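Local coordinates for lactate racemase apoprotein (Thermoanaerobacterium thermosaccharolyticum, PDB 2YJG) that catalyses the interconversion of the D and L isomers of lactate, using a nickel pincer cofactor absent from this apoprotein, at residues R109-T112 / L113-K117; D321-G324 / G325-F328. All blocks are in the same frame, centred on the assembly; numbering follows the deposited sequence.

Contact 1 (R109-T112 / L113-K117); sequences RGTT and LQEMK. With SO4 (sulfate ion), chain D.
At the N-terminal end of helix 113-120, E115 in the first turn meets R109 and T112 of the preceding loop. The R109 guanidinium and the E115 carboxylate approach from opposite directions, their planes 26° apart, and form an end-on salt bridge. R109 NH1 donates to the syn lone pair of E115 OE1 at 2.7 Å. R109 NH2 reaches E115 OE2 at 2.9 Å by a more bent bond. R109 NH1 also donates to G110 O (3.0 Å).

E115 OE1 takes a second bond from T112 N, 2.9 Å and nearly straight at 176°. T112 is the N-cap residue and E115 the third of the helix, so this is the glutamate half of a capping box; the T112 side chain does not return the bond. M116 N to T112 O (2.8 Å) starts the helical bonding. With T112 OG1 anti to the backbone N (chi1 -167°), methyl CG2 is staggered between N and carbonyl carbon, 3.3 Å from E115 CG. T111 CG2 packs tightly on M116 CG (3.5 Å). T111 OG1 is hydrogen-bonded to H73, which probably binds the nickel cofactor. K117 NZ donates to sulfate O3 and forms a salt bridge with E122; E122 N and R80 NH2 also bind the sulfate.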
loop_
_atom_site.group_PDB
_atom_site.type_symbol
_atom_site.label_atom_id
_atom_site.label_comp_id
_atom_site.label_asym_id
_atom_site.label_seq_id
_atom_site.Cartn_x
_atom_site.Cartn_y
_atom_site.Cartn_z
ATOM N N ARG A 109 4.680 -17.249 -3.431
ATOM C CA ARG A 109 4.909 -16.051 -4.203
ATOM C C ARG A 109 4.680 -14.828 -3.303
ATOM O O ARG A 109 3.881 -14.862 -2.360
ATOM C CB ARG A 109 3.962 -16.003 -5.384
ATOM C CG ARG A 109 2.529 -16.178 -4.968
ATOM C CD ARG A 109 1.648 -15.096 -5.507
ATOM N NE ARG A 109 0.312 -15.245 -4.916
ATOM C CZ ARG A 109 -0.256 -14.408 -4.052
ATOM N NH1 ARG A 109 0.364 -13.292 -3.662
ATOM N NH2 ARG A 109 -1.473 -14.692 -3.606
ATOM N N GLY A 110 5.380 -13.755 -3.614
ATOM C CA GLY A 110 5.295 -12.540 -2.838
ATOM C C GLY A 110 3.899 -11.978 -2.693
ATOM O O GLY A 110 3.099 -12.043 -3.606
ATOM N N THR A 111 3.607 -11.445 -1.520
ATOM C CA THR A 111 2.362 -10.770 -1.252
ATOM C C THR A 111 2.295 -9.499 -2.113
ATOM O O THR A 111 3.272 -8.738 -2.188
ATOM C CB THR A 111 2.295 -10.328 0.214
ATOM O OG1 THR A 111 2.505 -11.460 1.066
ATOM C CG2 THR A 111 0.974 -9.699 0.496
ATOM N N THR A 112 1.141 -9.264 -2.732
ATOM C CA THR A 112 0.957 -8.071 -3.524
ATOM C C THR A 112 0.505 -6.894 -2.651
ATOM O O THR A 112 0.116 -7.093 -1.538
ATOM C CB THR A 112 -0.067 -8.264 -4.585
ATOM O OG1 THR A 112 0.056 -7.151 -5.468
ATOM C CG2 THR A 112 -1.457 -8.294 -4.007
ATOM N N LEU A 113 0.545 -5.688 -3.194
ATOM C CA LEU A 113 0.198 -4.491 -2.424
ATOM C C LEU A 113 -1.262 -4.510 -2.033
ATOM O O LEU A 113 -1.598 -4.090 -0.918
ATOM C CB LEU A 113 0.528 -3.208 -3.200
ATOM C CG LEU A 113 0.284 -1.819 -2.573
ATOM C CD1 LEU A 113 1.063 -1.635 -1.294
ATOM C CD2 LEU A 113 0.645 -0.701 -3.574
ATOM N N GLN A 114 -2.121 -5.020 -2.921
ATOM C CA GLN A 114 -3.566 -5.079 -2.621
ATOM C C GLN A 114 -3.803 -6.019 -1.455
ATOM O O GLN A 114 -4.611 -5.746 -0.557
ATOM C CB GLN A 114 -4.425 -5.436 -3.871
ATOM C CG GLN A 114 -5.169 -6.818 -3.816
ATOM C CD GLN A 114 -5.147 -7.637 -5.146
ATOM O OE1 GLN A 114 -5.571 -7.157 -6.201
ATOM N NE2 GLN A 114 -4.652 -8.889 -5.071
ATOM N N GLU A 115 -3.060 -7.123 -1.468
ATOM C CA GLU A 115 -3.093 -8.119 -0.417
ATOM C C GLU A 115 -2.539 -7.542 0.879
ATOM O O GLU A 115 -3.065 -7.777 1.949
ATOM C CB GLU A 115 -2.291 -9.359 -0.855
ATOM C CG GLU A 115 -3.062 -10.248 -1.825
ATOM C CD GLU A 115 -2.205 -11.292 -2.546
ATOM O OE1 GLU A 115 -0.934 -11.268 -2.472
ATOM O OE2 GLU A 115 -2.835 -12.162 -3.194
ATOM N N MET A 116 -1.466 -6.765 0.768
ATOM C CA MET A 116 -0.910 -6.116 1.942
ATOM C C MET A 116 -1.940 -5.144 2.513
ATOM O O MET A 116 -2.177 -5.105 3.705
ATOM C CB MET A 116 0.417 -5.431 1.615
ATOM C CG MET A 116 1.546 -6.438 1.548
ATOM S SD MET A 116 3.118 -5.811 0.952
ATOM C CE MET A 116 3.179 -4.702 2.206
ATOM N N LYS A 117 -2.604 -4.398 1.646
ATOM C CA LYS A 117 -3.623 -3.458 2.105
ATOM C C LYS A 117 -4.736 -4.236 2.784
ATOM O O LYS A 117 -5.183 -3.837 3.831
ATOM C CB LYS A 117 -4.214 -2.667 0.925
ATOM C CG LYS A 117 -5.290 -1.683 1.324
ATOM C CD LYS A 117 -6.130 -1.243 0.112
ATOM C CE LYS A 117 -7.529 -0.825 0.572
ATOM N NZ LYS A 117 -7.445 0.455 1.313
HETATM S S SO4 D . -8.060 -0.014 5.040
HETATM O O1 SO4 D . -7.827 0.307 6.426
HETATM O O2 SO4 D . -9.195 0.649 4.447
HETATM O O3 SO4 D . -6.906 0.269 4.209
HETATM O O4 SO4 D . -8.248 -1.436 4.887
#

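Contact 2 (D321-G324 / G325-F328); sequences DGHG and GEGF
H323 sets the edge of its imidazole against the G325 backbone and the E326 carboxylate. CG is staggered between the backbone N and the carbonyl carbon (chi1 49°), which turns the ring to the start of the helix. G325, at the N-cap position, donates its backbone N-H to H323 ND1 at 3.1 Å. The N-H...N angle is 160° and the donor lies in the ring plane. This bond helps fix the ring's rotation.

Further round the same edge, E326 OE2 lies in the ring plane, 3.4 Å from both H323 CE1 and NE2. The carboxylate stands almost perpendicular to the ring, with 85° between the planes. One water bridges them: it lies 3.0 Å from H323 NE2 and donates to E326 OE2 at 2.6 Å. A bend at chi2 brings the E326 carboxylate back to the imidazole, although CB leads away.

On the backbone side of H323, the F328 ring edge (CD2) is 3.5 Å from H323 O, which lies near the ring plane. G324 has a positive phi, which glycine tolerates well. H323 also stacks on Y329 of helix 326-333. F328 is buried between helices 293-305 and 357-369, where it meets Y294 edge-to-face, and the backbone of H323 bonds to that of Y294.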
loop_
_atom_site.group_PDB
_atom_site.type_symbol
_atom_site.label_atom_id
_atom_site.label_comp_id
_atom_site.label_asym_id
_atom_site.label_seq_id
_atom_site.Cartn_x
_atom_site.Cartn_y
_atom_site.Cartn_z
ATOM N N ASP A 321 -11.666 -25.680 -5.763
ATOM C CA ASP A 321 -10.508 -25.394 -6.602
ATOM C C ASP A 321 -9.807 -26.622 -7.170
ATOM O O ASP A 321 -8.777 -26.464 -7.843
ATOM C CB ASP A 321 -9.520 -24.515 -5.851
ATOM C CG ASP A 321 -10.106 -23.153 -5.490
ATOM O OD1 ASP A 321 -11.024 -22.680 -6.187
ATOM O OD2 ASP A 321 -9.635 -22.531 -4.542
ATOM N N GLY A 322 -10.382 -27.814 -6.996
ATOM C CA GLY A 322 -9.885 -28.997 -7.654
ATOM C C GLY A 322 -8.835 -29.682 -6.793
ATOM O O GLY A 322 -8.975 -29.667 -5.558
ATOM N N HIS A 323 -7.787 -30.260 -7.398
ATOM C CA HIS A 323 -6.853 -31.103 -6.641
ATOM C C HIS A 323 -5.855 -30.348 -5.828
ATOM O O HIS A 323 -5.312 -30.922 -4.914
ATOM C CB HIS A 323 -6.135 -32.182 -7.480
ATOM C CG HIS A 323 -5.521 -31.652 -8.744
ATOM N ND1 HIS A 323 -4.592 -30.630 -8.757
ATOM C CD2 HIS A 323 -5.688 -32.028 -10.038
ATOM C CE1 HIS A 323 -4.257 -30.354 -10.010
ATOM N NE2 HIS A 323 -4.909 -31.190 -10.808
ATOM N N GLY A 324 -5.638 -29.063 -6.111
ATOM C CA GLY A 324 -4.719 -28.257 -5.350
ATOM C C GLY A 324 -3.205 -28.393 -5.622
ATOM O O GLY A 324 -2.376 -27.783 -4.901
ATOM N N GLY A 325 -2.852 -29.158 -6.637
ATOM C CA GLY A 325 -1.478 -29.284 -7.042
ATOM C C GLY A 325 -1.207 -30.344 -8.069
ATOM O O GLY A 325 -1.484 -31.520 -7.879
ATOM N N GLU A 326 -0.703 -29.915 -9.208
ATOM C CA GLU A 326 -0.486 -30.848 -10.302
ATOM C C GLU A 326 0.458 -31.954 -9.882
ATOM O O GLU A 326 0.251 -33.102 -10.210
ATOM C CB GLU A 326 0.105 -30.110 -11.534
ATOM C CG GLU A 326 -0.866 -29.221 -12.252
ATOM C CD GLU A 326 -1.983 -30.011 -12.968
ATOM O OE1 GLU A 326 -1.745 -31.168 -13.388
ATOM O OE2 GLU A 326 -3.100 -29.456 -13.113
ATOM N N GLY A 327 1.539 -31.598 -9.222
ATOM C CA GLY A 327 2.549 -32.609 -8.800
ATOM C C GLY A 327 1.940 -33.603 -7.793
ATOM O O GLY A 327 2.044 -34.819 -7.942
ATOM N N PHE A 328 1.239 -33.050 -6.805
ATOM C CA PHE A 328 0.473 -33.852 -5.838
ATOM C C PHE A 328 -0.375 -34.843 -6.568
ATOM O O PHE A 328 -0.327 -36.017 -6.270
ATOM C CB PHE A 328 -0.378 -32.882 -4.988
ATOM C CG PHE A 328 -1.431 -33.560 -4.125
ATOM C CD1 PHE A 328 -1.075 -34.410 -3.091
ATOM C CD2 PHE A 328 -2.779 -33.234 -4.283
ATOM C CE1 PHE A 328 -2.063 -34.982 -2.267
ATOM C CE2 PHE A 328 -3.764 -33.783 -3.479
ATOM C CZ PHE A 328 -3.420 -34.671 -2.475
HETATM O O HOH W 1 -4.755 -31.292 -13.811
#

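Overall arrangement
From the N terminus, the chain first reaches contact 1, in the N-terminal domain, where the loop after strand 99-104 runs into helix 113-120. Contact 2 comes later, in the C-terminal domain, where the loop after strand 311-316 runs into helix 326-333. Neither closes a long loop. They lie in series and do not cross or enclose one another. Their centres are about 23 Å apart and their nearest atoms about 11 Å, without touching. Contact 1 belongs to the mixed-sheet part of the fold, beside H73 and H108. Contact 2 belongs to the part with the parallel sheet, near Q295, which probably binds substrate. Contact 1 also packs on the second subunit.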